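Local coordinates for Poly(A) RNA polymerase protein 2 (Saccharomyces cerevisiae, PDB 3NYB) that adds adenylate tails to RNA as the catalytic subunit of the TRAMP RNA surveillance complex, working as a heterodimer with the zinc knuckle protein Air2p, at residues L192-L197 with G241-F246; I265-P268 with N274-R277. The protein carries 1 engineered substitution. One frame throughout, in Å; residues are numbered along the deposited sequence.

Contact 1. Residues L192-L197 with G241-F246; sequences LVFSFL and GYPVYF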
# COMPACT_ATOMS: atom_id res chain seq x y z
N LEU A 192 4.72 -2.04 4.70
CA LEU A 192 3.73 -2.61 5.61
C LEU A 192 3.15 -3.92 5.09
O LEU A 192 3.08 -4.91 5.82
CB LEU A 192 2.58 -1.63 5.85
CG LEU A 192 2.91 -0.30 6.51
CD1 LEU A 192 1.65 0.56 6.53
CD2 LEU A 192 3.47 -0.50 7.91
N VAL A 193 2.73 -3.91 3.84
CA VAL A 193 2.17 -5.09 3.23
C VAL A 193 3.22 -6.18 3.19
O VAL A 193 2.98 -7.31 3.61
CB VAL A 193 1.68 -4.80 1.81
CG1 VAL A 193 1.01 -6.01 1.19
CG2 VAL A 193 0.73 -3.65 1.84
N PHE A 194 4.40 -5.84 2.68
CA PHE A 194 5.47 -6.81 2.55
C PHE A 194 5.76 -7.48 3.88
O PHE A 194 5.77 -8.71 3.98
CB PHE A 194 6.73 -6.13 2.01
CG PHE A 194 7.96 -7.00 2.09
CD1 PHE A 194 7.98 -8.24 1.48
CD2 PHE A 194 9.09 -6.56 2.76
CE1 PHE A 194 9.11 -9.04 1.54
CE2 PHE A 194 10.21 -7.35 2.83
CZ PHE A 194 10.22 -8.59 2.22
N SER A 195 5.99 -6.68 4.91
CA SER A 195 6.25 -7.19 6.23
C SER A 195 5.14 -8.17 6.63
O SER A 195 5.39 -9.35 6.87
CB SER A 195 6.32 -6.05 7.24
OG SER A 195 6.06 -6.52 8.55
N PHE A 196 3.91 -7.66 6.68
CA PHE A 196 2.75 -8.46 7.02
C PHE A 196 2.73 -9.82 6.32
O PHE A 196 2.65 -10.87 6.96
CB PHE A 196 1.47 -7.68 6.74
CG PHE A 196 0.25 -8.53 6.54
CD1 PHE A 196 -0.44 -9.04 7.63
CD2 PHE A 196 -0.23 -8.79 5.27
CE1 PHE A 196 -1.58 -9.81 7.45
CE2 PHE A 196 -1.37 -9.56 5.08
CZ PHE A 196 -2.04 -10.07 6.18
N LEU A 197 2.83 -9.81 5.00
CA LEU A 197 2.86 -11.04 4.22
C LEU A 197 3.94 -11.99 4.71
O LEU A 197 3.68 -13.16 5.00
CB LEU A 197 3.07 -10.73 2.73
CG LEU A 197 1.90 -10.83 1.74
CD1 LEU A 197 0.60 -10.27 2.29
CD2 LEU A 197 2.25 -10.17 0.40
N GLY A 241 17.36 -9.01 4.19
CA GLY A 241 16.20 -9.25 3.34
C GLY A 241 15.06 -9.92 4.09
O GLY A 241 14.16 -10.50 3.48
N TYR A 242 15.10 -9.83 5.41
CA TYR A 242 14.06 -10.38 6.26
C TYR A 242 13.35 -9.27 7.02
O TYR A 242 13.98 -8.55 7.79
CB TYR A 242 14.64 -11.39 7.25
CG TYR A 242 14.79 -12.80 6.72
CD1 TYR A 242 13.68 -13.61 6.54
CD2 TYR A 242 16.04 -13.32 6.42
CE1 TYR A 242 13.81 -14.90 6.07
CE2 TYR A 242 16.18 -14.61 5.95
CZ TYR A 242 15.06 -15.40 5.77
OH TYR A 242 15.20 -16.69 5.30
N PRO A 243 12.04 -9.12 6.80
CA PRO A 243 11.22 -8.17 7.56
C PRO A 243 11.35 -8.40 9.06
O PRO A 243 11.38 -9.54 9.51
CB PRO A 243 9.79 -8.49 7.09
CG PRO A 243 9.90 -9.82 6.40
CD PRO A 243 11.23 -9.78 5.76
N VAL A 244 11.43 -7.31 9.82
CA VAL A 244 11.80 -7.38 11.23
C VAL A 244 11.10 -6.29 12.04
O VAL A 244 10.94 -5.17 11.57
CB VAL A 244 13.32 -7.19 11.37
CG1 VAL A 244 13.66 -6.43 12.64
CG2 VAL A 244 14.02 -8.53 11.32
N TYR A 245 10.68 -6.62 13.26
CA TYR A 245 10.29 -5.59 14.21
C TYR A 245 11.42 -5.37 15.20
O TYR A 245 12.12 -6.31 15.58
CB TYR A 245 9.05 -6.00 15.02
CG TYR A 245 7.81 -6.34 14.23
CD1 TYR A 245 7.60 -5.84 12.95
CD2 TYR A 245 6.82 -7.14 14.79
CE1 TYR A 245 6.45 -6.16 12.24
CE2 TYR A 245 5.67 -7.45 14.09
CZ TYR A 245 5.49 -6.96 12.82
OH TYR A 245 4.34 -7.29 12.13
N PHE A 246 11.60 -4.13 15.63
CA PHE A 246 12.43 -3.86 16.79
C PHE A 246 11.84 -2.74 17.63
O PHE A 246 11.17 -1.86 17.10
CB PHE A 246 13.90 -3.58 16.41
CG PHE A 246 14.09 -2.47 15.42
CD1 PHE A 246 14.27 -1.17 15.84
CD2 PHE A 246 14.13 -2.74 14.06
CE1 PHE A 246 14.47 -0.15 14.92
CE2 PHE A 246 14.33 -1.73 13.14
CZ PHE A 246 14.50 -0.43 13.57
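Pro243 packs against one side of helix 186-198, between Phe194 and Ser195. Its contacts are apolar: Pro243 CD lies 3.9 Å from Phe194 CZ and equally near CE2, the two side chains crossing at about a right angle, with CD oblique to the ring. Phe194 CG stands anti to the backbone N (chi1 169°), which swings the far end of the ring out to the proline. Pro243 CB rests against the helix backbone instead, 3.9 Å from Ser195 CA. The short serine side chain is consistent with the close approach of the strand, Ser195 CA and Pro243 CA being 5.2 Å apart.

Ser195 OG meets Tyr245 by van der Waals contact: it approaches Tyr245 CE1 obliquely at 3.7 Å, and at 4.0 Å from Tyr245 OH it is too far for a hydrogen bond.

Helix 192-197 and strand 243-246 run nearly perpendicular, at 95°, packing the two-stranded antiparallel sheet of 234-238 and 243-247 on helix 186-198, probably in the central domain. Trp153 stacks on the Phe194 ring, Leu236 touches Ser195, and Cys49 of the Protein AIR2 chain packs on Tyr245. With neither a hydrogen bond nor a salt bridge between the segments, the strand is seated on the helix by shape and apolar burial.

Contact 2. Residues I265-P268 with N274-R277; sequences IQDP and NISR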
# COMPACT_ATOMS: atom_id res chain seq x y z
N ILE A 265 9.65 3.40 10.28
CA ILE A 265 10.17 2.40 9.37
C ILE A 265 11.59 2.81 9.01
O ILE A 265 11.84 3.95 8.62
CB ILE A 265 9.31 2.30 8.10
CG1 ILE A 265 7.94 1.73 8.43
CG2 ILE A 265 9.98 1.42 7.07
CD1 ILE A 265 6.97 1.81 7.28
N GLN A 266 12.53 1.87 9.17
CA GLN A 266 13.94 2.16 8.98
C GLN A 266 14.28 2.49 7.53
O GLN A 266 14.02 1.70 6.62
CB GLN A 266 14.78 0.97 9.44
CG GLN A 266 16.24 1.29 9.65
CD GLN A 266 16.93 0.30 10.56
OE1 GLN A 266 16.93 -0.90 10.29
NE2 GLN A 266 17.52 0.80 11.64
N ASP A 267 14.86 3.67 7.32
CA ASP A 267 15.24 4.12 5.99
C ASP A 267 16.30 3.19 5.41
O ASP A 267 17.37 3.04 5.98
CB ASP A 267 15.77 5.56 6.04
CG ASP A 267 15.90 6.19 4.67
OD1 ASP A 267 15.81 5.45 3.66
OD2 ASP A 267 16.09 7.42 4.60
N PRO A 268 16.00 2.55 4.27
CA PRO A 268 16.91 1.56 3.67
C PRO A 268 18.26 2.13 3.28
O PRO A 268 19.21 1.37 3.15
CB PRO A 268 16.17 1.12 2.41
CG PRO A 268 14.76 1.40 2.67
CD PRO A 268 14.74 2.64 3.51
N ASN A 274 13.88 7.16 10.16
CA ASN A 274 12.73 6.52 9.53
C ASN A 274 12.16 7.36 8.40
O ASN A 274 12.08 8.58 8.49
CB ASN A 274 11.66 6.10 10.56
CG ASN A 274 10.67 7.20 10.88
OD1 ASN A 274 10.75 8.31 10.37
ND2 ASN A 274 9.72 6.88 11.75
N ILE A 275 11.79 6.70 7.32
CA ILE A 275 11.23 7.42 6.18
C ILE A 275 9.77 7.77 6.42
O ILE A 275 9.16 8.47 5.61
CB ILE A 275 11.41 6.64 4.87
CG1 ILE A 275 11.67 5.16 5.16
CG2 ILE A 275 12.59 7.18 4.09
CD1 ILE A 275 10.57 4.47 5.90
N SER A 276 9.21 7.30 7.54
CA SER A 276 7.79 7.50 7.84
C SER A 276 7.56 8.64 8.82
O SER A 276 6.44 8.85 9.29
CB SER A 276 7.18 6.23 8.43
OG SER A 276 8.10 5.15 8.40
N ARG A 277 8.63 9.36 9.13
CA ARG A 277 8.55 10.47 10.08
C ARG A 277 7.52 11.48 9.61
O ARG A 277 6.77 12.03 10.42
CB ARG A 277 9.92 11.14 10.23
CG ARG A 277 9.89 12.44 11.00
CD ARG A 277 9.66 12.20 12.48
NE ARG A 277 10.84 11.63 13.12
CZ ARG A 277 11.73 12.33 13.80
NH1 ARG A 277 11.58 13.64 13.94
NH2 ARG A 277 12.78 11.72 14.35
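Ile275 sits across Ile265 and Asp267 where residues 265-268 and 274-277 are joined by a single antiparallel beta bridge, Gln266 with Asn274, a non-hydrogen-bonded pair whose side chains diverge. A type I beta turn from Asn274 to Arg277 follows, in the loop that precedes helix 282-304.

Ile275 carries most of the side-chain packing. Its CD1 branch reaches Ile265 CG2, the two chains crossing obliquely, while Ile275 CG2 lies 3.5 Å from Asp267 CG, a methyl against a carboxylate. Asp267 CG is anti to the backbone N (chi1 -167°), which carries the carboxylate out beside that methyl. Nearer the backbone of Ile275, its CG1 is 4.3 Å from Pro268 CD. Cut back to an alanine, this side chain would lose the methyl that packs on the Asp267 carboxylate and is likely to leave a gap beside Ile265 CG2 and Pro268 CD.

Two hydrogen bonds run beside this packing. Ile275 N donates to Ile265 O at 3.0 Å, although the position of that oxygen is less certain. Ile265 N makes a weak hydrogen bond to Ser276 OG, 3.0 Å long but bent to 121° at the hydrogen.

In the next shell, Phe187 of helix 186-198 touches Ile275 and Pro268, placing the loop against that helix, and Gln266 pairs through its backbone with Leu236. The carboxylate is fixed at both oxygens: Asp267 OD2 bonds to Asn273 ND2, and Asp267 OD1 to Gly269 N.

Both contacts gather round helix 186-198, with their centres about 13 Å apart. Contact 1 uses the helix directly, and all four of its touching residues are buried; contact 2 joins two parts of one loop, partly buried, and meets the same helix through Cys191 and Phe187. Strand 234-238 ties them further, since Leu236 touches Ser195 and bonds through its backbone to Gln266. They also touch each other: Phe246 CZ packs 3.8 Å from Gln266 NE2, and Leu192 CD2 lies 4.2 Å from Ile265 CD1. Chemistry follows place: contact 1 relies on packing and faces Protein AIR2, whereas contact 2, touched by no other protein chain of the assembly, adds backbone bonds and an anchored carboxylate.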